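Local coordinates for protein globin II, extracellular (PDB 1X9F) that probably carries oxygen in the extracellular haemoglobin (erythrocruorin) of the earthworm, holding a haem that here has carbon monoxide bound, at residues 32-37 against 66-71; 108-113 against 136-141. One frame throughout, in Å; residues are numbered along the deposited sequence.

Contact 1: 32-37 against 66-71; sequences AIWRAT and DRVLGG. Unlike the reference sequence in segment 66-71: D66 (reference Glu). With CMO (carbon monoxide), chain P; HEM (protoporphyrin IX containing Fe), chain O.
I33 and L69 meet tip to tip between helix 23-40 and helix 59-77, with I33 CD1 3.8 Å from L69 CD2. One residue on, and nearer the haem, W34 crosses V68: its NE1 lies 3.9 Å from V68 CG2, and its CZ2 is 4.2 Å from V68 CG1. All four side chains are buried, and they meet by van der Waals packing without a hydrogen bond, between segments whose nearest CA atoms, those of I33 and L69, are 9.3 Å apart. V68 turns both methyls to use. CG1, anti to the backbone N (chi1 175°), reaches the porphyrin, 3.8 Å from HEM C1B, while CG2 faces the carbon monoxide. The W34 indole also borders the carbon monoxide, although its modelled approach is too close to be relied on. Further out, F48 meets the W34 ring edge-to-face and F109 meets it with planes at about 40°, neighbours that would restrict its tilt. Within helix 23-40, I33 O accepts from both T37 N and T37 OG1, the hydroxyl 2.9 Å away, which satisfies that polar side chain inside the core. With F48 and H64, W34 and V68 form the carbon monoxide pocket, and the pair represents the meeting of the B and E helices over the distal side of a globin haem.

Contact 2: 108-113 against 136-141; sequences AFKTAI and HIEDGI. With HEM (protoporphyrin IX containing Fe), chain O.
Segments 108-113 and 136-141, both helical, come nearest at K110 and E138, whose CA atoms are 8.5 Å apart, and side chains bridge the interval. E138 does most of the reaching. Its chain is extended beyond CG (chi2 -179°), which carries the carboxylate across to the other helix, where OE2 comes to 3.6 Å from K110 CB and OE1 lies at the edge of the F109 ring, 3.8 Å from CD1. The lysine crosses the glutamate obliquely and offers it the aliphatic part of its chain. A bend at chi3 (79°) takes the ammonium elsewhere, leaving K110 NZ 5.6 Å from E138 OE2; it forms salt bridges instead with D131 and D135, earlier on helix 127-142. A haem vinyl group completes the contact. Its terminal carbon, HEM CBB, lies 3.5 Å from F109 CE1 and equally 3.5 Å from E138 CG, wedged between ring and glutamate, while I141 CD1 packs against the same vinyl at 3.8 Å from HEM CAB. F109 also has HEM CHC over one face of its ring, and I113 CG1 lies 3.9 Å above the ring plane, offset toward the rim. The buried carboxylate, among so much hydrocarbon, may have a raised pKa, an effect that K110, already paired with D131 and D135, could perhaps offset only in part. Together these residues line one vinyl group of the haem pocket, between the G and H helices of the globin fold.

In the fold
Both contacts are buried in the globin core, their centres 11 Å apart, and both touch the haem. They share no helix: contact 1 pairs helices 23-40 and 59-77, contact 2 helices 103-121 and 127-142. F109 joins them by packing against the W34 ring, while A112 packs on T37. Their chemistry follows their place. Contact 1, beside the carbon monoxide, is mainly hydrocarbon and aromatic across its interface, and its second segment also meets the chain of Globin III, where G70 O accepts from N76 of that chain. Contact 2 borders a vinyl group and brings a carboxylate into the core; its lysine, partly exposed, pairs with D131 and D135.

Contact 1: 32-37 against 66-71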
ATOM      1  N   ALA B  32      17.049  39.293   9.406  1.00 23.13           N
ATOM      2  CA  ALA B  32      16.579  40.125   8.310  1.00 20.09           C
ATOM      3  C   ALA B  32      15.833  41.351   8.837  1.00 20.62           C
ATOM      4  O   ALA B  32      16.064  42.468   8.362  1.00 20.42           O
ATOM      5  CB  ALA B  32      15.699  39.316   7.379  1.00 17.66           C
ATOM      6  N   ILE B  33      14.972  41.158   9.839  1.00 20.39           N
ATOM      7  CA  ILE B  33      14.205  42.272  10.408  1.00 22.57           C
ATOM      8  C   ILE B  33      15.097  43.301  11.120  1.00 24.61           C
ATOM      9  O   ILE B  33      14.967  44.507  10.865  1.00 23.75           O
ATOM     10  CB  ILE B  33      13.049  41.771  11.323  1.00 24.79           C
ATOM     11  CG1 ILE B  33      11.975  41.059  10.486  1.00 22.78           C
ATOM     12  CG2 ILE B  33      12.416  42.947  12.078  1.00 23.16           C
ATOM     13  CD1 ILE B  33      11.050  40.151  11.304  1.00 22.84           C
ATOM     14  N   TRP B  34      16.004  42.833  11.982  1.00 24.39           N
ATOM     15  CA  TRP B  34      16.931  43.732  12.689  1.00 24.68           C
ATOM     16  C   TRP B  34      17.920  44.465  11.783  1.00 24.77           C
ATOM     17  O   TRP B  34      18.204  45.648  12.009  1.00 22.01           O
ATOM     18  CB  TRP B  34      17.602  43.045  13.900  1.00 25.80           C
ATOM     19  CG  TRP B  34      16.649  43.070  15.028  1.00 26.00           C
ATOM     20  CD1 TRP B  34      15.950  42.020  15.548  1.00 31.68           C
ATOM     21  CD2 TRP B  34      16.188  44.235  15.708  1.00 25.77           C
ATOM     22  NE1 TRP B  34      15.109  42.460  16.542  1.00 30.13           N
ATOM     23  CE2 TRP B  34      15.235  43.820  16.655  1.00 26.64           C
ATOM     24  CE3 TRP B  34      16.497  45.601  15.619  1.00 29.63           C
ATOM     25  CZ2 TRP B  34      14.592  44.713  17.497  1.00 28.04           C
ATOM     26  CZ3 TRP B  34      15.858  46.487  16.461  1.00 28.09           C
ATOM     27  CH2 TRP B  34      14.919  46.041  17.388  1.00 30.48           C
ATOM     28  N   ARG B  35      18.408  43.791  10.747  1.00 24.14           N
ATOM     29  CA  ARG B  35      19.260  44.448   9.756  1.00 26.74           C
ATOM     30  C   ARG B  35      18.519  45.519   8.978  1.00 28.32           C
ATOM     31  O   ARG B  35      19.072  46.588   8.709  1.00 29.54           O
ATOM     32  CB  ARG B  35      19.840  43.433   8.784  1.00 26.24           C
ATOM     33  CG  ARG B  35      20.942  42.642   9.415  1.00 30.14           C
ATOM     34  CD  ARG B  35      21.313  41.426   8.642  1.00 27.19           C
ATOM     35  NE  ARG B  35      22.399  40.741   9.322  1.00 43.83           N
ATOM     36  CZ  ARG B  35      22.655  39.445   9.215  1.00 48.56           C
ATOM     37  NH1 ARG B  35      21.898  38.666   8.449  1.00 42.70           N
ATOM     38  NH2 ARG B  35      23.674  38.920   9.882  1.00 42.43           N
ATOM     39  N   ALA B  36      17.278  45.223   8.598  1.00 28.86           N
ATOM     40  CA  ALA B  36      16.450  46.198   7.911  1.00 27.11           C
ATOM     41  C   ALA B  36      16.183  47.393   8.826  1.00 27.09           C
ATOM     42  O   ALA B  36      16.184  48.534   8.364  1.00 27.20           O
ATOM     43  CB  ALA B  36      15.155  45.565   7.436  1.00 27.37           C
ATOM     44  N   THR B  37      15.968  47.132  10.117  1.00 24.11           N
ATOM     45  CA  THR B  37      15.787  48.204  11.098  1.00 25.91           C
ATOM     46  C   THR B  37      17.033  49.085  11.156  1.00 28.32           C
ATOM     47  O   THR B  37      16.942  50.305  11.006  1.00 29.07           O
ATOM     48  CB  THR B  37      15.477  47.627  12.504  1.00 26.66           C
ATOM     49  OG1 THR B  37      14.279  46.840  12.451  1.00 27.28           O
ATOM     50  CG2 THR B  37      15.118  48.743  13.488  1.00 21.27           C
ATOM     51  N   ASP B  66      15.463  36.439  18.216  1.00 21.91           N
ATOM     52  CA  ASP B  66      14.469  35.371  18.395  1.00 23.96           C
ATOM     53  C   ASP B  66      13.526  35.740  19.553  1.00 24.75           C
ATOM     54  O   ASP B  66      12.318  35.493  19.484  1.00 25.36           O
ATOM     55  CB  ASP B  66      15.141  34.002  18.644  1.00 22.95           C
ATOM     56  CG  ASP B  66      15.302  33.157  17.364  1.00 33.47           C
ATOM     57  OD1 ASP B  66      15.245  31.899  17.454  1.00 28.19           O
ATOM     58  OD2 ASP B  66      15.495  33.653  16.232  1.00 42.23           O
ATOM     59  N   ARG B  67      14.081  36.344  20.601  1.00 23.33           N
ATOM     60  CA  ARG B  67      13.304  36.754  21.771  1.00 22.37           C
ATOM     61  C   ARG B  67      12.281  37.832  21.406  1.00 22.24           C
ATOM     62  O   ARG B  67      11.122  37.768  21.825  1.00 18.89           O
ATOM     63  CB  ARG B  67      14.257  37.268  22.843  1.00 21.62           C
ATOM     64  CG  ARG B  67      13.859  36.937  24.251  1.00 24.90           C
ATOM     65  CD  ARG B  67      15.034  36.747  25.199  1.00 18.16           C
ATOM     66  NE  ARG B  67      16.093  37.750  25.052  1.00 22.01           N
ATOM     67  CZ  ARG B  67      17.392  37.467  24.950  1.00 25.54           C
ATOM     68  NH1 ARG B  67      17.814  36.208  24.988  1.00 21.45           N
ATOM     69  NH2 ARG B  67      18.281  38.446  24.823  1.00 23.87           N
ATOM     70  N   VAL B  68      12.720  38.806  20.614  1.00 21.27           N
ATOM     71  CA  VAL B  68      11.859  39.890  20.152  1.00 20.72           C
ATOM     72  C   VAL B  68      10.713  39.371  19.316  1.00 20.14           C
ATOM     73  O   VAL B  68       9.557  39.742  19.539  1.00 18.32           O
ATOM     74  CB  VAL B  68      12.635  40.878  19.283  1.00 22.74           C
ATOM     75  CG1 VAL B  68      11.697  41.939  18.692  1.00 18.02           C
ATOM     76  CG2 VAL B  68      13.757  41.493  20.079  1.00 20.36           C
ATOM     77  N   LEU B  69      11.037  38.529  18.342  1.00 19.08           N
ATOM     78  CA  LEU B  69      10.009  37.942  17.506  1.00 21.51           C
ATOM     79  C   LEU B  69       9.084  37.033  18.310  1.00 22.17           C
ATOM     80  O   LEU B  69       7.935  36.821  17.923  1.00 21.43           O
ATOM     81  CB  LEU B  69      10.615  37.201  16.314  1.00 21.58           C
ATOM     82  CG  LEU B  69      11.332  38.063  15.274  1.00 22.74           C
ATOM     83  CD1 LEU B  69      11.438  37.257  14.007  1.00 23.54           C
ATOM     84  CD2 LEU B  69      10.588  39.372  15.003  1.00 13.60           C
ATOM     85  N   GLY B  70       9.589  36.517  19.432  1.00 22.59           N
ATOM     86  CA  GLY B  70       8.793  35.719  20.359  1.00 22.57           C
ATOM     87  C   GLY B  70       7.726  36.569  21.015  1.00 23.36           C
ATOM     88  O   GLY B  70       6.579  36.136  21.165  1.00 24.34           O
ATOM     89  N   GLY B  71       8.108  37.787  21.396  1.00 22.83           N
ATOM     90  CA  GLY B  71       7.175  38.756  21.954  1.00 21.31           C
ATOM     91  C   GLY B  71       6.156  39.174  20.916  1.00 22.63           C
ATOM     92  O   GLY B  71       4.958  39.230  21.198  1.00 25.46           O
TER
HETATM   93  C   CMO P1162      13.572  44.510  20.618  1.00 33.33           C
HETATM   94  O   CMO P1162      14.652  44.439  19.975  1.00 37.57           O
HETATM   95  CHA HEM O 160      14.167  43.742  24.557  1.00 20.41           C
HETATM   96  CHB HEM O 160       9.953  42.996  22.203  1.00 20.04           C
HETATM   97  CHC HEM O 160      10.700  47.027  19.534  1.00 17.94           C
HETATM   98  CHD HEM O 160      14.804  47.909  22.066  1.00 16.55           C
HETATM   99  C1A HEM O 160      12.932  43.109  24.068  1.00 19.81           C
HETATM  100  C2A HEM O 160      12.525  41.883  24.588  1.00 21.33           C
HETATM  101  C3A HEM O 160      11.260  41.603  23.908  1.00 21.79           C
HETATM  102  C4A HEM O 160      11.115  42.805  23.061  1.00 19.47           C
HETATM  103  CMA HEM O 160      10.351  40.407  24.046  1.00 18.23           C
HETATM  104  CAA HEM O 160      13.239  40.994  25.573  1.00 24.08           C
HETATM  105  CBA HEM O 160      12.822  41.217  27.013  1.00 28.75           C
HETATM  106  CGA HEM O 160      13.716  40.323  27.840  1.00 32.66           C
HETATM  107  O1A HEM O 160      13.464  39.097  27.898  1.00 38.78           O
HETATM  108  O2A HEM O 160      14.685  40.844  28.431  1.00 34.26           O
HETATM  109  C1B HEM O 160       9.800  44.073  21.229  1.00 17.96           C
HETATM  110  C2B HEM O 160       8.725  44.075  20.367  1.00 17.59           C
HETATM  111  C3B HEM O 160       8.955  45.204  19.654  1.00 20.01           C
HETATM  112  C4B HEM O 160      10.112  45.809  20.088  1.00 20.00           C
HETATM  113  CMB HEM O 160       7.591  43.089  20.245  1.00 16.72           C
HETATM  114  CAB HEM O 160       8.108  45.548  18.684  1.00 18.44           C
HETATM  115  CBB HEM O 160       7.195  45.813  17.771  1.00 23.72           C
HETATM  116  C1C HEM O 160      11.969  47.609  19.987  1.00 18.46           C
HETATM  117  C2C HEM O 160      12.478  48.725  19.352  1.00 15.34           C
HETATM  118  C3C HEM O 160      13.628  48.977  20.063  1.00 19.91           C
HETATM  119  C4C HEM O 160      13.729  47.998  21.053  1.00 15.91           C
HETATM  120  CMC HEM O 160      11.861  49.457  18.184  1.00 22.11           C
HETATM  121  CAC HEM O 160      14.562  50.101  19.782  1.00 22.34           C
HETATM  122  CBC HEM O 160      15.093  50.214  18.555  1.00 21.57           C
HETATM  123  C1D HEM O 160      14.998  46.804  23.030  1.00 18.96           C
HETATM  124  C2D HEM O 160      16.135  46.729  23.831  1.00 18.02           C
HETATM  125  C3D HEM O 160      16.002  45.563  24.548  1.00 17.18           C
HETATM  126  C4D HEM O 160      14.713  45.019  24.079  1.00 18.55           C
HETATM  127  CMD HEM O 160      17.272  47.722  23.900  1.00 20.43           C
HETATM  128  CAD HEM O 160      16.929  44.992  25.591  1.00 19.72           C
HETATM  129  CBD HEM O 160      18.170  44.388  24.957  1.00 24.88           C
HETATM  130  CGD HEM O 160      18.990  43.800  26.077  1.00 24.92           C
HETATM  131  O1D HEM O 160      18.521  42.858  26.752  1.00 29.13           O
HETATM  132  O2D HEM O 160      20.116  44.286  26.297  1.00 32.81           O
HETATM  133  NA  HEM O 160      12.093  43.732  23.181  1.00 19.43           N
HETATM  134  NB  HEM O 160      10.669  45.107  21.103  1.00 14.12           N
HETATM  135  NC  HEM O 160      12.678  47.140  21.049  1.00 16.89           N
HETATM  136  ND  HEM O 160      14.113  45.779  23.140  1.00 18.51           N
HETATM  137 FE   HEM O 160      12.355  45.478  22.173  1.00 24.19          FE

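Contact 2: 108-113 against 136-141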
ATOM      1  N   ALA B 108      10.820  52.541  12.233  1.00 31.07           N
ATOM      2  CA  ALA B 108      11.700  51.787  11.339  1.00 29.41           C
ATOM      3  C   ALA B 108      11.489  50.281  11.485  1.00 29.82           C
ATOM      4  O   ALA B 108      11.483  49.544  10.493  1.00 28.50           O
ATOM      5  CB  ALA B 108      13.147  52.150  11.589  1.00 28.16           C
ATOM      6  N   PHE B 109      11.312  49.840  12.727  1.00 29.04           N
ATOM      7  CA  PHE B 109      11.066  48.443  13.015  1.00 29.10           C
ATOM      8  C   PHE B 109       9.840  47.961  12.259  1.00 30.58           C
ATOM      9  O   PHE B 109       9.881  46.919  11.599  1.00 31.75           O
ATOM     10  CB  PHE B 109      10.878  48.236  14.515  1.00 28.77           C
ATOM     11  CG  PHE B 109      10.929  46.801  14.933  1.00 29.37           C
ATOM     12  CD1 PHE B 109       9.790  46.150  15.378  1.00 27.62           C
ATOM     13  CD2 PHE B 109      12.124  46.093  14.879  1.00 27.07           C
ATOM     14  CE1 PHE B 109       9.842  44.817  15.768  1.00 28.31           C
ATOM     15  CE2 PHE B 109      12.181  44.766  15.262  1.00 26.77           C
ATOM     16  CZ  PHE B 109      11.040  44.124  15.706  1.00 27.27           C
ATOM     17  N   LYS B 110       8.759  48.728  12.342  1.00 31.56           N
ATOM     18  CA  LYS B 110       7.532  48.392  11.644  1.00 30.31           C
ATOM     19  C   LYS B 110       7.759  48.260  10.138  1.00 31.12           C
ATOM     20  O   LYS B 110       7.256  47.324   9.514  1.00 32.93           O
ATOM     21  CB  LYS B 110       6.459  49.438  11.924  1.00 27.97           C
ATOM     22  CG  LYS B 110       5.155  49.180  11.196  1.00 29.79           C
ATOM     23  CD  LYS B 110       4.101  50.192  11.572  1.00 32.22           C
ATOM     24  CE  LYS B 110       4.314  51.508  10.834  1.00 29.29           C
ATOM     25  NZ  LYS B 110       3.035  52.276  10.788  1.00 25.95           N
ATOM     26  N   THR B 111       8.511  49.199   9.565  1.00 30.27           N
ATOM     27  CA  THR B 111       8.821  49.180   8.137  1.00 29.20           C
ATOM     28  C   THR B 111       9.596  47.922   7.800  1.00 28.05           C
ATOM     29  O   THR B 111       9.352  47.285   6.774  1.00 27.37           O
ATOM     30  CB  THR B 111       9.647  50.427   7.769  1.00 29.85           C
ATOM     31  OG1 THR B 111       8.871  51.603   8.038  1.00 31.27           O
ATOM     32  CG2 THR B 111       9.889  50.509   6.263  1.00 24.41           C
ATOM     33  N   ALA B 112      10.529  47.579   8.680  1.00 26.87           N
ATOM     34  CA  ALA B 112      11.383  46.423   8.500  1.00 25.65           C
ATOM     35  C   ALA B 112      10.575  45.126   8.536  1.00 26.02           C
ATOM     36  O   ALA B 112      10.713  44.291   7.637  1.00 26.46           O
ATOM     37  CB  ALA B 112      12.482  46.412   9.551  1.00 26.49           C
ATOM     38  N   ILE B 113       9.734  44.963   9.563  1.00 22.81           N
ATOM     39  CA  ILE B 113       8.836  43.808   9.639  1.00 23.43           C
ATOM     40  C   ILE B 113       8.064  43.652   8.334  1.00 24.60           C
ATOM     41  O   ILE B 113       8.057  42.571   7.740  1.00 23.55           O
ATOM     42  CB  ILE B 113       7.835  43.929  10.805  1.00 23.80           C
ATOM     43  CG1 ILE B 113       8.541  43.828  12.158  1.00 22.88           C
ATOM     44  CG2 ILE B 113       6.765  42.834  10.716  1.00 23.66           C
ATOM     45  CD1 ILE B 113       7.629  44.207  13.319  1.00 25.61           C
ATOM     46  N   HIS B 136      -0.882  48.999  16.104  1.00 29.82           N
ATOM     47  CA  HIS B 136      -1.668  48.678  17.278  1.00 28.47           C
ATOM     48  C   HIS B 136      -0.816  48.019  18.351  1.00 27.42           C
ATOM     49  O   HIS B 136      -0.989  48.288  19.539  1.00 30.47           O
ATOM     50  CB  HIS B 136      -2.834  47.759  16.927  1.00 26.51           C
ATOM     51  CG  HIS B 136      -3.709  47.457  18.098  1.00 29.40           C
ATOM     52  ND1 HIS B 136      -4.231  48.452  18.895  1.00 34.60           N
ATOM     53  CD2 HIS B 136      -4.137  46.287  18.625  1.00 34.98           C
ATOM     54  CE1 HIS B 136      -4.946  47.909  19.862  1.00 29.85           C
ATOM     55  NE2 HIS B 136      -4.913  46.597  19.716  1.00 34.76           N
ATOM     56  N   ILE B 137       0.097  47.154  17.926  1.00 26.03           N
ATOM     57  CA  ILE B 137       0.934  46.421  18.866  1.00 26.97           C
ATOM     58  C   ILE B 137       1.974  47.352  19.489  1.00 26.83           C
ATOM     59  O   ILE B 137       2.197  47.324  20.704  1.00 25.75           O
ATOM     60  CB  ILE B 137       1.565  45.182  18.177  1.00 27.07           C
ATOM     61  CG1 ILE B 137       0.503  44.088  18.003  1.00 22.46           C
ATOM     62  CG2 ILE B 137       2.753  44.651  18.979  1.00 19.18           C
ATOM     63  CD1 ILE B 137       0.825  43.058  16.931  1.00 20.18           C
ATOM     64  N   GLU B 138       2.580  48.191  18.653  1.00 27.00           N
ATOM     65  CA  GLU B 138       3.580  49.144  19.117  1.00 28.42           C
ATOM     66  C   GLU B 138       3.005  50.237  20.029  1.00 29.30           C
ATOM     67  O   GLU B 138       3.688  50.680  20.953  1.00 29.68           O
ATOM     68  CB  GLU B 138       4.357  49.736  17.935  1.00 28.78           C
ATOM     69  CG  GLU B 138       5.278  48.733  17.248  1.00 24.43           C
ATOM     70  CD  GLU B 138       6.058  49.322  16.085  1.00 30.34           C
ATOM     71  OE1 GLU B 138       7.236  48.938  15.914  1.00 29.81           O
ATOM     72  OE2 GLU B 138       5.500  50.161  15.342  1.00 29.37           O
ATOM     73  N   ASP B 139       1.761  50.655  19.791  1.00 30.43           N
ATOM     74  CA  ASP B 139       1.107  51.617  20.688  1.00 33.18           C
ATOM     75  C   ASP B 139       1.104  51.123  22.132  1.00 33.76           C
ATOM     76  O   ASP B 139       1.226  51.920  23.061  1.00 35.41           O
ATOM     77  CB  ASP B 139      -0.334  51.915  20.251  1.00 32.90           C
ATOM     78  CG  ASP B 139      -0.404  52.850  19.055  1.00 38.84           C
ATOM     79  OD1 ASP B 139       0.576  53.582  18.788  1.00 44.65           O
ATOM     80  OD2 ASP B 139      -1.415  52.926  18.324  1.00 44.22           O
ATOM     81  N   GLY B 140       0.953  49.812  22.309  1.00 33.63           N
ATOM     82  CA  GLY B 140       0.941  49.206  23.634  1.00 32.16           C
ATOM     83  C   GLY B 140       2.316  49.044  24.266  1.00 33.73           C
ATOM     84  O   GLY B 140       2.418  48.889  25.482  1.00 33.81           O
ATOM     85  N   ILE B 141       3.372  49.065  23.455  1.00 33.01           N
ATOM     86  CA  ILE B 141       4.731  48.912  23.983  1.00 35.41           C
ATOM     87  C   ILE B 141       5.293  50.283  24.357  1.00 38.07           C
ATOM     88  O   ILE B 141       5.971  50.445  25.378  1.00 36.24           O
ATOM     89  CB  ILE B 141       5.644  48.176  22.961  1.00 35.84           C
ATOM     90  CG1 ILE B 141       5.096  46.772  22.666  1.00 34.06           C
ATOM     91  CG2 ILE B 141       7.088  48.090  23.477  1.00 34.89           C
ATOM     92  CD1 ILE B 141       5.477  46.225  21.289  1.00 30.06           C
TER
HETATM   93  CHA HEM O 160      14.167  43.742  24.557  1.00 20.41           C
HETATM   94  CHB HEM O 160       9.953  42.996  22.203  1.00 20.04           C
HETATM   95  CHC HEM O 160      10.700  47.027  19.534  1.00 17.94           C
HETATM   96  CHD HEM O 160      14.804  47.909  22.066  1.00 16.55           C
HETATM   97  C1A HEM O 160      12.932  43.109  24.068  1.00 19.81           C
HETATM   98  C2A HEM O 160      12.525  41.883  24.588  1.00 21.33           C
HETATM   99  C3A HEM O 160      11.260  41.603  23.908  1.00 21.79           C
HETATM  100  C4A HEM O 160      11.115  42.805  23.061  1.00 19.47           C
HETATM  101  CMA HEM O 160      10.351  40.407  24.046  1.00 18.23           C
HETATM  102  CAA HEM O 160      13.239  40.994  25.573  1.00 24.08           C
HETATM  103  CBA HEM O 160      12.822  41.217  27.013  1.00 28.75           C
HETATM  104  CGA HEM O 160      13.716  40.323  27.840  1.00 32.66           C
HETATM  105  O1A HEM O 160      13.464  39.097  27.898  1.00 38.78           O
HETATM  106  O2A HEM O 160      14.685  40.844  28.431  1.00 34.26           O
HETATM  107  C1B HEM O 160       9.800  44.073  21.229  1.00 17.96           C
HETATM  108  C2B HEM O 160       8.725  44.075  20.367  1.00 17.59           C
HETATM  109  C3B HEM O 160       8.955  45.204  19.654  1.00 20.01           C
HETATM  110  C4B HEM O 160      10.112  45.809  20.088  1.00 20.00           C
HETATM  111  CMB HEM O 160       7.591  43.089  20.245  1.00 16.72           C
HETATM  112  CAB HEM O 160       8.108  45.548  18.684  1.00 18.44           C
HETATM  113  CBB HEM O 160       7.195  45.813  17.771  1.00 23.72           C
HETATM  114  C1C HEM O 160      11.969  47.609  19.987  1.00 18.46           C
HETATM  115  C2C HEM O 160      12.478  48.725  19.352  1.00 15.34           C
HETATM  116  C3C HEM O 160      13.628  48.977  20.063  1.00 19.91           C
HETATM  117  C4C HEM O 160      13.729  47.998  21.053  1.00 15.91           C
HETATM  118  CMC HEM O 160      11.861  49.457  18.184  1.00 22.11           C
HETATM  119  CAC HEM O 160      14.562  50.101  19.782  1.00 22.34           C
HETATM  120  CBC HEM O 160      15.093  50.214  18.555  1.00 21.57           C
HETATM  121  C1D HEM O 160      14.998  46.804  23.030  1.00 18.96           C
HETATM  122  C2D HEM O 160      16.135  46.729  23.831  1.00 18.02           C
HETATM  123  C3D HEM O 160      16.002  45.563  24.548  1.00 17.18           C
HETATM  124  C4D HEM O 160      14.713  45.019  24.079  1.00 18.55           C
HETATM  125  CMD HEM O 160      17.272  47.722  23.900  1.00 20.43           C
HETATM  126  CAD HEM O 160      16.929  44.992  25.591  1.00 19.72           C
HETATM  127  CBD HEM O 160      18.170  44.388  24.957  1.00 24.88           C
HETATM  128  CGD HEM O 160      18.990  43.800  26.077  1.00 24.92           C
HETATM  129  O1D HEM O 160      18.521  42.858  26.752  1.00 29.13           O
HETATM  130  O2D HEM O 160      20.116  44.286  26.297  1.00 32.81           O
HETATM  131  NA  HEM O 160      12.093  43.732  23.181  1.00 19.43           N
HETATM  132  NB  HEM O 160      10.669  45.107  21.103  1.00 14.12           N
HETATM  133  NC  HEM O 160      12.678  47.140  21.049  1.00 16.89           N
HETATM  134  ND  HEM O 160      14.113  45.779  23.140  1.00 18.51           N
HETATM  135 FE   HEM O 160      12.355  45.478  22.173  1.00 24.19          FE